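Local coordinates for protein pleckstrin homology domain-containing family A member 8 (Homo sapiens, PDB 5KDI) that binds simple glycosphingolipids in an all-helical GLTP-fold domain and probably transfers them between membranes, at residues T112-G117 against Q122-N127. The protein carries 2 engineered substitutions. Residues are numbered along the deposited sequence; the frame is centred on the assembly and turned at random.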
loop_
_atom_site.group_PDB
_atom_site.type_symbol
_atom_site.label_atom_id
_atom_site.label_comp_id
_atom_site.label_asym_id
_atom_site.label_seq_id
_atom_site.Cartn_x
_atom_site.Cartn_y
_atom_site.Cartn_z
ATOM N N THR A 112 -9.531 -4.549 5.421
ATOM C CA THR A 112 -10.962 -4.340 5.754
ATOM C C THR A 112 -11.669 -5.657 6.002
ATOM O O THR A 112 -12.407 -5.759 6.958
ATOM C CB THR A 112 -11.697 -3.492 4.670
ATOM O OG1 THR A 112 -11.025 -2.227 4.517
ATOM C CG2 THR A 112 -13.196 -3.324 4.940
ATOM N N GLU A 113 -11.436 -6.677 5.169
ATOM C CA GLU A 113 -12.009 -8.008 5.414
ATOM C C GLU A 113 -11.595 -8.518 6.790
ATOM O O GLU A 113 -12.419 -9.028 7.549
ATOM C CB GLU A 113 -11.545 -9.015 4.357
ATOM C CG GLU A 113 -12.170 -8.855 3.015
ATOM C CD GLU A 113 -13.335 -9.804 2.743
ATOM O OE1 GLU A 113 -13.505 -10.885 3.395
ATOM O OE2 GLU A 113 -14.107 -9.431 1.873
ATOM N N VAL A 114 -10.295 -8.464 7.066
ATOM C CA VAL A 114 -9.770 -8.853 8.400
ATOM C C VAL A 114 -10.390 -8.077 9.556
ATOM O O VAL A 114 -10.800 -8.678 10.549
ATOM C CB VAL A 114 -8.223 -8.786 8.488
ATOM C CG1 VAL A 114 -7.803 -9.173 9.918
ATOM C CG2 VAL A 114 -7.606 -9.744 7.430
ATOM N N LYS A 115 -10.483 -6.770 9.420
ATOM C CA LYS A 115 -11.072 -5.917 10.451
ATOM C C LYS A 115 -12.536 -6.267 10.720
ATOM O O LYS A 115 -12.994 -6.133 11.846
ATOM C CB LYS A 115 -10.988 -4.455 10.058
ATOM C CG LYS A 115 -11.520 -3.492 11.106
ATOM C CD LYS A 115 -11.644 -2.078 10.662
ATOM C CE LYS A 115 -12.506 -1.231 11.610
ATOM N NZ LYS A 115 -12.674 -1.748 12.997
ATOM N N ASN A 116 -13.263 -6.666 9.677
ATOM C CA ASN A 116 -14.682 -6.963 9.756
ATOM C C ASN A 116 -14.918 -8.442 10.178
ATOM O O ASN A 116 -16.028 -8.952 10.199
ATOM C CB ASN A 116 -15.395 -6.655 8.403
ATOM C CG ASN A 116 -15.470 -5.177 8.056
ATOM O OD1 ASN A 116 -15.335 -4.269 8.916
ATOM N ND2 ASN A 116 -15.688 -4.912 6.740
ATOM N N GLY A 117 -13.837 -9.121 10.541
ATOM C CA GLY A 117 -13.898 -10.398 11.211
ATOM C C GLY A 117 -13.618 -11.620 10.382
ATOM O O GLY A 117 -13.901 -12.719 10.826
ATOM N N GLN A 122 -6.833 -16.599 3.221
ATOM C CA GLN A 122 -7.052 -16.806 1.790
ATOM C C GLN A 122 -8.336 -16.187 1.258
ATOM O O GLN A 122 -8.335 -15.519 0.188
ATOM C CB GLN A 122 -7.005 -18.319 1.446
ATOM C CG GLN A 122 -5.662 -18.909 1.573
ATOM C CD GLN A 122 -5.693 -20.399 1.283
ATOM O OE1 GLN A 122 -6.581 -21.141 1.790
ATOM N NE2 GLN A 122 -4.766 -20.868 0.516
ATOM N N THR A 123 -9.415 -16.346 2.019
ATOM C CA THR A 123 -10.707 -15.738 1.627
ATOM C C THR A 123 -10.585 -14.202 1.556
ATOM O O THR A 123 -11.033 -13.568 0.598
ATOM C CB THR A 123 -11.863 -16.190 2.536
ATOM O OG1 THR A 123 -12.008 -17.628 2.450
ATOM C CG2 THR A 123 -13.214 -15.491 2.147
ATOM N N ALA A 124 -9.987 -13.621 2.606
ATOM C CA ALA A 124 -9.796 -12.202 2.697
ATOM C C ALA A 124 -8.979 -11.657 1.496
ATOM O O ALA A 124 -9.348 -10.642 0.851
ATOM C CB ALA A 124 -9.153 -11.809 4.050
ATOM N N LEU A 125 -7.854 -12.309 1.198
ATOM C CA LEU A 125 -6.961 -11.932 0.101
ATOM C C LEU A 125 -7.642 -12.068 -1.229
ATOM O O LEU A 125 -7.609 -11.138 -2.053
ATOM C CB LEU A 125 -5.718 -12.777 0.111
ATOM C CG LEU A 125 -4.668 -12.520 1.199
ATOM C CD1 LEU A 125 -3.689 -13.707 1.270
ATOM C CD2 LEU A 125 -3.954 -11.159 0.996
ATOM N N ASN A 126 -8.346 -13.170 -1.443
ATOM C CA ASN A 126 -8.927 -13.418 -2.720
ATOM C C ASN A 126 -10.125 -12.476 -2.956
ATOM O O ASN A 126 -10.311 -11.968 -4.049
ATOM C CB ASN A 126 -9.377 -14.880 -2.838
ATOM C CG ASN A 126 -9.655 -15.251 -4.253
ATOM O OD1 ASN A 126 -8.867 -14.956 -5.134
ATOM N ND2 ASN A 126 -10.827 -15.861 -4.486
ATOM N N ASN A 127 -10.909 -12.212 -1.917
ATOM C CA ASN A 127 -12.018 -11.253 -2.056
ATOM C C ASN A 127 -11.487 -9.878 -2.448
ATOM O O ASN A 127 -11.984 -9.212 -3.413
ATOM C CB ASN A 127 -12.755 -11.160 -0.740
ATOM C CG ASN A 127 -13.744 -12.359 -0.507
ATOM O OD1 ASN A 127 -13.934 -13.244 -1.368
ATOM N ND2 ASN A 127 -14.412 -12.350 0.668
#
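Asn127 ND2 is shared by both carboxylate oxygens of Glu113: it donates to OE2 over 3.2 Å and, more weakly, to OE1. One N-H is split between the two oxygens, with an angle of 150° at the hydrogen toward OE2. The donor lies above the carboxylate plane; the acid and amide planes are 67° apart, and the two side chains cross almost at right angles. Glutamate suits this place because its chain is long enough to span the gap between helices and bends at chi2 (-99°), which lays CG against the Ala124 backbone and carries CD and its oxygens to Asn127. Asparagine, short and neutral, offers an N-H, while Asn127 CB lies 3.4 Å from Glu113 OE2. Beneath this polar clasp the backbones come close, with Glu113 CA 5.5 Å from Ala124 CA; the small methyl of Ala124 allows this approach, its CB meeting Glu113 CB at 3.7 Å and, more loosely, Val114 CG2. Gly117, with positive phi, closes the first helix as the C-prime residue of a Schellman motif, and a short link leads into the next. The contact thus pairs the end of helix 93-115 with the start of helix 121-131, whose Leu125 touches the bound glycolipid, Phe106 and Phe110, as well as Leu149 of helix 139-150, while Thr112 and Lys115 pack on helix 172-202.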